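Arginine kinase (Anthopleura japonica, PDB 4RF7) catalyses the reversible transfer of a phosphoryl group from ATP to L-arginine, giving phosphoarginine and ADP. Local coordinates at residues G77-Y82 / G273-C278; T130-A135 / S248-L253; E154-V159 / V227-E232. All coordinates share one frame; numbering follows the deposited sequence.

Contact 1 (G77-Y82 / G273-C278); sequences GDEESY and GYLTSC. With ARG (arginine), chain G.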
loop_
_atom_site.group_PDB
_atom_site.type_symbol
_atom_site.label_atom_id
_atom_site.label_comp_id
_atom_site.label_asym_id
_atom_site.label_seq_id
_atom_site.Cartn_x
_atom_site.Cartn_y
_atom_site.Cartn_z
ATOM N N GLY A 77 -0.894 19.435 32.734
ATOM C CA GLY A 77 -0.027 20.517 32.299
ATOM C C GLY A 77 1.441 20.177 32.493
ATOM O O GLY A 77 2.311 20.722 31.807
ATOM N N ASP A 78 1.711 19.276 33.436
ATOM C CA ASP A 78 3.075 18.839 33.723
ATOM C C ASP A 78 3.072 17.541 34.515
ATOM O O ASP A 78 2.010 17.041 34.889
ATOM C CB ASP A 78 3.864 19.929 34.470
ATOM C CG ASP A 78 3.136 20.450 35.702
ATOM O OD1 ASP A 78 2.240 19.753 36.220
ATOM O OD2 ASP A 78 3.469 21.566 36.158
ATOM N N GLU A 79 4.259 17.001 34.767
ATOM C CA GLU A 79 4.402 15.795 35.576
ATOM C C GLU A 79 3.791 15.974 36.963
ATOM O O GLU A 79 3.063 15.105 37.451
ATOM C CB GLU A 79 5.880 15.419 35.705
ATOM C CG GLU A 79 6.170 14.368 36.776
ATOM C CD GLU A 79 7.553 13.764 36.632
ATOM O OE1 GLU A 79 7.812 12.711 37.253
ATOM O OE2 GLU A 79 8.379 14.342 35.896
ATOM N N GLU A 80 4.079 17.114 37.584
ATOM C CA GLU A 80 3.621 17.392 38.944
ATOM C C GLU A 80 2.096 17.338 39.048
ATOM O O GLU A 80 1.555 16.936 40.079
ATOM C CB GLU A 80 4.143 18.755 39.414
ATOM C CG GLU A 80 3.738 19.122 40.835
ATOM C CD GLU A 80 4.301 20.457 41.277
ATOM O OE1 GLU A 80 3.872 20.958 42.337
ATOM O OE2 GLU A 80 5.169 21.007 40.564
ATOM N N SER A 81 1.416 17.734 37.972
ATOM C CA SER A 81 -0.042 17.675 37.909
ATOM C C SER A 81 -0.574 16.287 38.256
ATOM O O SER A 81 -1.604 16.161 38.919
ATOM C CB SER A 81 -0.540 18.088 36.520
ATOM O OG SER A 81 -0.271 19.452 36.263
ATOM N N TYR A 82 0.127 15.249 37.813
ATOM C CA TYR A 82 -0.316 13.878 38.055
ATOM C C TYR A 82 -0.313 13.499 39.535
ATOM O O TYR A 82 -1.086 12.636 39.963
ATOM C CB TYR A 82 0.516 12.885 37.236
ATOM C CG TYR A 82 0.031 12.738 35.812
ATOM C CD1 TYR A 82 -1.220 12.205 35.541
ATOM C CD2 TYR A 82 0.819 13.136 34.740
ATOM C CE1 TYR A 82 -1.674 12.068 34.242
ATOM C CE2 TYR A 82 0.375 13.002 33.436
ATOM C CZ TYR A 82 -0.873 12.468 33.196
ATOM O OH TYR A 82 -1.331 12.328 31.905
ATOM N N GLY A 273 4.562 5.023 33.804
ATOM C CA GLY A 273 5.301 4.783 32.576
ATOM C C GLY A 273 5.663 6.127 31.966
ATOM O O GLY A 273 6.027 7.057 32.691
ATOM N N TYR A 274 5.556 6.243 30.645
ATOM C CA TYR A 274 5.861 7.505 29.976
ATOM C C TYR A 274 4.722 8.519 30.126
ATOM O O TYR A 274 3.562 8.218 29.831
ATOM C CB TYR A 274 6.204 7.263 28.501
ATOM C CG TYR A 274 7.517 6.535 28.314
ATOM C CD1 TYR A 274 8.725 7.177 28.541
ATOM C CD2 TYR A 274 7.548 5.205 27.918
ATOM C CE1 TYR A 274 9.931 6.517 28.380
ATOM C CE2 TYR A 274 8.748 4.533 27.751
ATOM C CZ TYR A 274 9.936 5.197 27.986
ATOM O OH TYR A 274 11.139 4.545 27.827
ATOM N N LEU A 275 5.060 9.720 30.587
ATOM C CA LEU A 275 4.053 10.749 30.849
ATOM C C LEU A 275 3.559 11.435 29.572
ATOM O O LEU A 275 4.352 11.784 28.694
ATOM C CB LEU A 275 4.589 11.785 31.840
ATOM C CG LEU A 275 4.891 11.219 33.226
ATOM C CD1 LEU A 275 5.692 12.201 34.048
ATOM C CD2 LEU A 275 3.601 10.866 33.941
ATOM N N THR A 276 2.244 11.618 29.479
ATOM C CA THR A 276 1.620 12.270 28.329
ATOM C C THR A 276 0.599 13.314 28.779
ATOM O O THR A 276 0.201 13.332 29.945
ATOM C CB THR A 276 0.922 11.245 27.415
ATOM O OG1 THR A 276 0.089 10.386 28.205
ATOM C CG2 THR A 276 1.945 10.408 26.672
ATOM N N SER A 277 0.174 14.168 27.850
ATOM C CA SER A 277 -0.801 15.211 28.149
ATOM C C SER A 277 -2.143 14.603 28.544
ATOM O O SER A 277 -2.773 15.035 29.513
ATOM C CB SER A 277 -0.976 16.143 26.949
ATOM O OG SER A 277 0.271 16.637 26.503
ATOM N N CYS A 278 -2.577 13.601 27.786
ATOM C CA CYS A 278 -3.799 12.877 28.110
ATOM C C CYS A 278 -3.462 11.598 28.866
ATOM O O CYS A 278 -2.601 10.827 28.433
ATOM C CB CYS A 278 -4.582 12.532 26.843
ATOM S SG CYS A 278 -6.190 11.776 27.179
HETATM N N ARG G . -10.115 14.806 25.394
HETATM C CA ARG G . -10.914 13.869 24.606
HETATM C C ARG G . -12.002 13.198 25.438
HETATM O O ARG G . -12.033 13.303 26.666
HETATM C CB ARG G . -10.020 12.809 23.951
HETATM C CG ARG G . -9.064 12.107 24.907
HETATM C CD ARG G . -8.337 10.951 24.223
HETATM N NE ARG G . -7.792 11.321 22.918
HETATM C CZ ARG G . -6.607 11.897 22.731
HETATM N NH1 ARG G . -6.194 12.193 21.506
HETATM N NH2 ARG G . -5.833 12.180 23.770
HETATM O OXT ARG G . -12.883 12.536 24.887
#

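Contact 2 (T130-A135 / S248-L253); sequences TRIRVA and SVFSRL. With ARG (arginine), chain H.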
loop_
_atom_site.group_PDB
_atom_site.type_symbol
_atom_site.label_atom_id
_atom_site.label_comp_id
_atom_site.label_asym_id
_atom_site.label_seq_id
_atom_site.Cartn_x
_atom_site.Cartn_y
_atom_site.Cartn_z
ATOM N N THR A 130 0.587 -2.297 8.463
ATOM C CA THR A 130 0.980 -2.367 9.868
ATOM C C THR A 130 1.414 -0.977 10.341
ATOM O O THR A 130 2.031 -0.221 9.585
ATOM C CB THR A 130 2.136 -3.364 10.061
ATOM O OG1 THR A 130 1.720 -4.675 9.655
ATOM C CG2 THR A 130 2.582 -3.413 11.512
ATOM N N ARG A 131 1.096 -0.636 11.587
ATOM C CA ARG A 131 1.388 0.697 12.104
ATOM C C ARG A 131 1.648 0.659 13.607
ATOM O O ARG A 131 0.898 0.029 14.361
ATOM C CB ARG A 131 0.216 1.634 11.798
ATOM C CG ARG A 131 0.383 3.069 12.291
ATOM C CD ARG A 131 -0.922 3.834 12.102
ATOM N NE ARG A 131 -0.776 5.265 12.352
ATOM C CZ ARG A 131 -1.019 5.851 13.521
ATOM N NH1 ARG A 131 -0.860 7.160 13.648
ATOM N NH2 ARG A 131 -1.425 5.133 14.561
ATOM N N ILE A 132 2.717 1.325 14.040
ATOM C CA ILE A 132 2.992 1.467 15.466
ATOM C C ILE A 132 3.304 2.919 15.817
ATOM O O ILE A 132 4.225 3.523 15.257
ATOM C CB ILE A 132 4.158 0.578 15.938
ATOM C CG1 ILE A 132 3.911 -0.886 15.568
ATOM C CG2 ILE A 132 4.340 0.707 17.446
ATOM C CD1 ILE A 132 5.084 -1.806 15.883
ATOM N N ARG A 133 2.532 3.467 16.749
ATOM C CA ARG A 133 2.697 4.844 17.193
ATOM C C ARG A 133 3.032 4.872 18.678
ATOM O O ARG A 133 2.502 4.069 19.444
ATOM C CB ARG A 133 1.395 5.610 16.953
ATOM C CG ARG A 133 1.334 6.989 17.592
ATOM C CD ARG A 133 0.000 7.190 18.286
ATOM N NE ARG A 133 0.080 6.973 19.728
ATOM C CZ ARG A 133 -0.971 6.924 20.542
ATOM N NH1 ARG A 133 -0.794 6.725 21.843
ATOM N NH2 ARG A 133 -2.199 7.065 20.062
ATOM N N VAL A 134 3.922 5.779 19.082
ATOM C CA VAL A 134 4.132 6.067 20.503
ATOM C C VAL A 134 4.106 7.575 20.759
ATOM O O VAL A 134 4.491 8.368 19.896
ATOM C CB VAL A 134 5.457 5.472 21.054
ATOM C CG1 VAL A 134 5.398 3.949 21.096
ATOM C CG2 VAL A 134 6.650 5.944 20.229
ATOM N N ALA A 135 3.637 7.961 21.943
ATOM C CA ALA A 135 3.679 9.354 22.380
ATOM C C ALA A 135 4.758 9.492 23.451
ATOM O O ALA A 135 4.864 8.644 24.339
ATOM C CB ALA A 135 2.330 9.783 22.928
ATOM N N SER A 248 9.797 -5.713 11.869
ATOM C CA SER A 248 10.618 -4.702 11.212
ATOM C C SER A 248 10.129 -3.285 11.532
ATOM O O SER A 248 10.933 -2.384 11.779
ATOM C CB SER A 248 10.619 -4.934 9.702
ATOM O OG SER A 248 11.349 -3.930 9.029
ATOM N N VAL A 249 8.811 -3.098 11.521
ATOM C CA VAL A 249 8.208 -1.811 11.862
ATOM C C VAL A 249 8.618 -1.360 13.264
ATOM O O VAL A 249 9.024 -0.211 13.469
ATOM C CB VAL A 249 6.671 -1.875 11.779
ATOM C CG1 VAL A 249 6.044 -0.624 12.379
ATOM C CG2 VAL A 249 6.221 -2.053 10.338
ATOM N N PHE A 250 8.514 -2.277 14.221
ATOM C CA PHE A 250 8.845 -1.993 15.612
ATOM C C PHE A 250 10.334 -1.735 15.810
ATOM O O PHE A 250 10.722 -0.873 16.603
ATOM C CB PHE A 250 8.393 -3.144 16.519
ATOM C CG PHE A 250 8.534 -2.848 17.986
ATOM C CD1 PHE A 250 7.996 -1.687 18.527
ATOM C CD2 PHE A 250 9.198 -3.730 18.827
ATOM C CE1 PHE A 250 8.124 -1.405 19.883
ATOM C CE2 PHE A 250 9.331 -3.458 20.182
ATOM C CZ PHE A 250 8.790 -2.292 20.711
ATOM N N SER A 251 11.166 -2.490 15.099
ATOM C CA SER A 251 12.612 -2.323 15.192
ATOM C C SER A 251 13.032 -0.937 14.715
ATOM O O SER A 251 13.867 -0.279 15.340
ATOM C CB SER A 251 13.327 -3.398 14.373
ATOM O OG SER A 251 14.716 -3.139 14.317
ATOM N N ARG A 252 12.448 -0.504 13.601
ATOM C CA ARG A 252 12.707 0.824 13.059
ATOM C C ARG A 252 12.260 1.897 14.045
ATOM O O ARG A 252 12.955 2.894 14.250
ATOM C CB ARG A 252 11.989 1.001 11.715
ATOM C CG ARG A 252 12.093 2.410 11.139
ATOM C CD ARG A 252 11.644 2.483 9.679
ATOM N NE ARG A 252 10.215 2.224 9.515
ATOM C CZ ARG A 252 9.707 1.130 8.956
ATOM N NH1 ARG A 252 10.511 0.181 8.491
ATOM N NH2 ARG A 252 8.392 0.984 8.853
ATOM N N LEU A 253 11.099 1.684 14.657
ATOM C CA LEU A 253 10.575 2.616 15.652
ATOM C C LEU A 253 11.526 2.733 16.838
ATOM O O LEU A 253 11.880 3.838 17.252
ATOM C CB LEU A 253 9.196 2.166 16.144
ATOM C CG LEU A 253 8.548 3.104 17.167
ATOM C CD1 LEU A 253 7.938 4.322 16.482
ATOM C CD2 LEU A 253 7.507 2.388 18.010
HETATM N N ARG H . -4.528 7.441 11.665
HETATM C CA ARG H . -5.094 6.242 11.058
HETATM C C ARG H . -5.829 5.406 12.102
HETATM O O ARG H . -7.018 5.607 12.360
HETATM C CB ARG H . -3.993 5.410 10.395
HETATM C CG ARG H . -4.501 4.240 9.567
HETATM C CD ARG H . -3.369 3.328 9.129
HETATM N NE ARG H . -3.303 2.103 9.923
HETATM C CZ ARG H . -2.884 0.934 9.450
HETATM N NH1 ARG H . -2.496 0.839 8.191
HETATM N NH2 ARG H . -2.856 -0.138 10.231
HETATM O OXT ARG H . -5.253 4.512 12.721
#

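Contact 3 (E154-V159 / V227-E232); sequences EIEKKV and VWLNEE. With ARG (arginine), chain G.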
loop_
_atom_site.group_PDB
_atom_site.type_symbol
_atom_site.label_atom_id
_atom_site.label_comp_id
_atom_site.label_asym_id
_atom_site.label_seq_id
_atom_site.Cartn_x
_atom_site.Cartn_y
_atom_site.Cartn_z
ATOM N N GLU A 154 12.751 25.270 22.285
ATOM C CA GLU A 154 13.929 24.501 22.678
ATOM C C GLU A 154 13.724 23.008 22.412
ATOM O O GLU A 154 14.652 22.300 22.011
ATOM C CB GLU A 154 14.222 24.744 24.162
ATOM C CG GLU A 154 15.522 24.139 24.668
ATOM C CD GLU A 154 15.855 24.581 26.084
ATOM O OE1 GLU A 154 16.150 25.779 26.280
ATOM O OE2 GLU A 154 15.814 23.733 26.999
ATOM N N ILE A 155 12.499 22.539 22.642
ATOM C CA ILE A 155 12.135 21.156 22.370
ATOM C C ILE A 155 12.258 20.864 20.877
ATOM O O ILE A 155 12.795 19.828 20.483
ATOM C CB ILE A 155 10.696 20.847 22.850
ATOM C CG1 ILE A 155 10.648 20.747 24.378
ATOM C CG2 ILE A 155 10.188 19.549 22.242
ATOM C CD1 ILE A 155 9.239 20.738 24.955
ATOM N N GLU A 156 11.764 21.781 20.050
ATOM C CA GLU A 156 11.860 21.635 18.604
ATOM C C GLU A 156 13.321 21.568 18.165
ATOM O O GLU A 156 13.709 20.688 17.401
ATOM C CB GLU A 156 11.151 22.794 17.893
ATOM C CG GLU A 156 11.212 22.700 16.372
ATOM C CD GLU A 156 10.725 23.957 15.671
ATOM O OE1 GLU A 156 10.428 23.880 14.460
ATOM O OE2 GLU A 156 10.648 25.021 16.324
ATOM N N LYS A 157 14.126 22.501 18.665
ATOM C CA LYS A 157 15.547 22.576 18.334
ATOM C C LYS A 157 16.290 21.282 18.679
ATOM O O LYS A 157 17.030 20.743 17.853
ATOM C CB LYS A 157 16.181 23.759 19.071
ATOM C CG LYS A 157 17.653 23.985 18.772
ATOM C CD LYS A 157 18.231 25.009 19.740
ATOM C CE LYS A 157 19.694 25.303 19.455
ATOM N NZ LYS A 157 20.290 26.173 20.514
ATOM N N LYS A 158 16.079 20.786 19.897
ATOM C CA LYS A 158 16.728 19.562 20.369
ATOM C C LYS A 158 16.301 18.328 19.573
ATOM O O LYS A 158 17.138 17.524 19.159
ATOM C CB LYS A 158 16.429 19.349 21.856
ATOM C CG LYS A 158 17.201 20.272 22.798
ATOM C CD LYS A 158 16.770 20.065 24.251
ATOM C CE LYS A 158 17.825 20.566 25.234
ATOM N NZ LYS A 158 18.142 22.007 25.054
ATOM N N VAL A 159 14.994 18.178 19.377
ATOM C CA VAL A 159 14.448 17.048 18.632
ATOM C C VAL A 159 14.950 17.026 17.187
ATOM O O VAL A 159 15.445 16.000 16.713
ATOM C CB VAL A 159 12.906 17.042 18.667
ATOM C CG1 VAL A 159 12.345 16.085 17.625
ATOM C CG2 VAL A 159 12.409 16.664 20.061
ATOM N N VAL A 227 7.250 11.727 12.348
ATOM C CA VAL A 227 7.233 12.357 13.664
ATOM C C VAL A 227 6.435 13.656 13.627
ATOM O O VAL A 227 6.707 14.532 12.801
ATOM C CB VAL A 227 8.658 12.657 14.179
ATOM C CG1 VAL A 227 8.603 13.402 15.509
ATOM C CG2 VAL A 227 9.456 11.373 14.330
ATOM N N TRP A 228 5.444 13.770 14.511
ATOM C CA TRP A 228 4.774 15.044 14.748
ATOM C C TRP A 228 5.397 15.696 15.967
ATOM O O TRP A 228 5.444 15.100 17.050
ATOM C CB TRP A 228 3.272 14.857 14.974
ATOM C CG TRP A 228 2.507 14.590 13.712
ATOM C CD1 TRP A 228 3.021 14.476 12.451
ATOM C CD2 TRP A 228 1.089 14.412 13.588
ATOM N NE1 TRP A 228 2.009 14.235 11.550
ATOM C CE2 TRP A 228 0.814 14.191 12.221
ATOM C CE3 TRP A 228 0.025 14.417 14.495
ATOM C CZ2 TRP A 228 -0.482 13.974 11.744
ATOM C CZ3 TRP A 228 -1.262 14.203 14.019
ATOM C CH2 TRP A 228 -1.503 13.985 12.658
ATOM N N LEU A 229 5.876 16.921 15.791
ATOM C CA LEU A 229 6.594 17.608 16.852
ATOM C C LEU A 229 5.690 18.650 17.510
ATOM O O LEU A 229 5.130 19.516 16.832
ATOM C CB LEU A 229 7.863 18.251 16.278
ATOM C CG LEU A 229 8.882 18.927 17.195
ATOM C CD1 LEU A 229 9.134 18.103 18.448
ATOM C CD2 LEU A 229 10.181 19.130 16.429
ATOM N N ASN A 230 5.527 18.539 18.826
ATOM C CA ASN A 230 4.773 19.523 19.606
ATOM C C ASN A 230 3.295 19.687 19.240
ATOM O O ASN A 230 2.758 20.795 19.286
ATOM C CB ASN A 230 5.492 20.877 19.589
ATOM C CG ASN A 230 6.768 20.863 20.398
ATOM O OD1 ASN A 230 6.831 20.242 21.462
ATOM N ND2 ASN A 230 7.801 21.537 19.896
ATOM N N GLU A 231 2.639 18.583 18.890
ATOM C CA GLU A 231 1.196 18.596 18.670
ATOM C C GLU A 231 0.479 18.439 20.016
ATOM O O GLU A 231 0.426 19.388 20.807
ATOM C CB GLU A 231 0.782 17.501 17.675
ATOM C CG GLU A 231 -0.688 17.545 17.237
ATOM C CD GLU A 231 -1.437 16.272 17.598
ATOM O OE1 GLU A 231 -2.650 16.181 17.305
ATOM O OE2 GLU A 231 -0.808 15.362 18.177
ATOM N N GLU A 232 -0.054 17.249 20.285
ATOM C CA GLU A 232 -0.723 16.971 21.559
ATOM C C GLU A 232 0.297 16.631 22.646
ATOM O O GLU A 232 0.076 16.884 23.834
ATOM C CB GLU A 232 -1.737 15.831 21.406
ATOM C CG GLU A 232 -2.397 15.420 22.718
ATOM C CD GLU A 232 -3.555 14.468 22.527
ATOM O OE1 GLU A 232 -4.212 14.532 21.466
ATOM O OE2 GLU A 232 -3.814 13.660 23.444
HETATM N N ARG G . -10.115 14.806 25.394
HETATM C CA ARG G . -10.914 13.869 24.606
HETATM C C ARG G . -12.002 13.198 25.438
HETATM O O ARG G . -12.033 13.303 26.666
HETATM C CB ARG G . -10.020 12.809 23.951
HETATM C CG ARG G . -9.064 12.107 24.907
HETATM C CD ARG G . -8.337 10.951 24.223
HETATM N NE ARG G . -7.792 11.321 22.918
HETATM C CZ ARG G . -6.607 11.897 22.731
HETATM N NH1 ARG G . -6.194 12.193 21.506
HETATM N NH2 ARG G . -5.833 12.180 23.770
HETATM O OXT ARG G . -12.883 12.536 24.887
#

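Contact 1 (G77-Y82 / G273-C278)
Tyr-82, on the short helix 79-84 of the helical N-terminal domain, meets Leu-275 and Thr-276 of the catalytic domain, so that this contact joins the two domains of a phosphagen kinase beside its guanidino-substrate site. One polar bond passes between the segments. The phenol OH of Tyr-82 donates to Thr-276 O at 2.7 Å; the acceptor lies at the edge of the ring, in its plane, while the donor stands 29° off the carbonyl plane. With CG beside its own backbone N (chi1 -83°), Tyr-82 sends its ring toward the backbone of 275-278 and brings the hydroxyl to that carbonyl.

The apolar part of the contact is carried by Leu-275, whose two methyls take different partners. CD1 lies across the extended chain of Glu-79, 3.5 Å from its CG, the two side chains crossing at about a right angle. CD2 reaches the Tyr-82 ring obliquely, 3.7 Å from CD2 of the tyrosine, as the side chains slide past each other in opposite directions.

Further bonds lie within each segment. Asp-78 is the N-cap of the helix: its OD1 takes Ser-81 N at 2.8 Å and Ser-81 OG from the other face of the carboxylate, and its OD2 is held by Thr-51 OG1. In 273-278, Thr-276 OG1 donates to Cys-278 O at 2.7 Å, where the chain leads to the substrate. There Cys-278, a substrate-binding residue by similarity to relatives, places its CB 3.3 Å from NH2 of the bound arginine and its SG 3.5 Å from the same nitrogen.

Contact 2 (T130-A135 / S248-L253)
Thr-130 turns its two branches to different tasks: OG1 is hydrogen-bonded to Gly-243 O, while the methyl CG2 meets CG2 of Val-249 at 4.1 Å. This division opens a helix-on-sheet packing in which strand 127-136, a central strand of the eight-stranded antiparallel sheet of the catalytic domain, packs against helix 246-264. The two short segments run in roughly the same direction, with axes 8.5 Å apart and a crossing angle of -28°.

Ile-132 is the middle of the contact, and its branches part company. Its CG1, beside the backbone N (chi1 -55°), carries CD1 up against the helix, 3.6 Å from Phe-250 CB and 3.8 Å from Val-249 CG1. The other branch, CG2, goes to Leu-253 CD2 at 3.6 Å. That same leucine methyl also receives Val-134 CG1, the two side chains meeting tip to tip at 4.1 Å.

Alternation along the strand gives its second face to charge. Arg-131 and Arg-133 point away from the helix, within the run of residues predicted to bind ATP, and a second bound arginine rests alongside Arg-131, its NE 3.7 Å from Arg-131 CD and its amino N over one face of the guanidinium. The helix therefore meets one face of the strand through apolar groups, consistent with the opposite face being left to cationic side chains that would suit nucleotide phosphates.

Contact 3 (E154-V159 / V227-E232)
Leu-229 pushes both methyls into helix 149-163, entering between Glu-156 and Val-159. Its CG is anti to the backbone N (chi1 -174°), which carries the branched end off the strand toward the helix. There CD1 meets Val-159 CG1 tip to tip at 3.9 Å, whereas CD2 comes within 3.7 Å of Glu-156 CG and crosses that side chain at about a right angle. Glu-156 stays extended, giving its CG methylene to the leucine and taking its carboxylate away to Tyr-174 OH.

Asn-230 follows with positive phi, where the chain leaves the strand. With CG beside the backbone N (chi1 -71°), its amide is placed to cross Ile-155 obliquely, OD1 3.5 Å from the CG2 methyl, and ND2 is hydrogen-bonded to Gly-214 O.

Beyond this turn Glu-232 is extended up to its carboxylate, which receives the guanidinium of the bound arginine: NH2 donates to OE2 at 2.5 Å and NH1 to OE1 at 3.1 Å. Segment 154-159 of helix 149-163 runs roughly antiparallel (151°) to 227-229 of the sheet, with Leu-235 of strand 235-242 and Tyr-174 of strand 172-176 also touching Leu-229.

How the contacts relate
Contacts 1 and 3 illustrate how one substrate site draws on separate parts of a fold. With centres 16 Å apart, they converge on the same bound arginine: Ser-277 OG lies 2.7 Å from Glu-232 O, probably hydrogen-bonded, and Cys-278 CB packs 3.7 Å from Glu-232 OE2, while Gly-71, Val-72 and Tyr-75 also bind this ligand. Contact 2 lies instead beside a second bound arginine, within the predicted ATP-binding run; centred 23 Å from contact 1, it touches it through Ala-135 CB and Thr-276 CG2 at 3.8 Å. Contacts 2 and 3, with centres 18 Å and nearest atoms about 7 Å apart, each pack a helix against the same sheet.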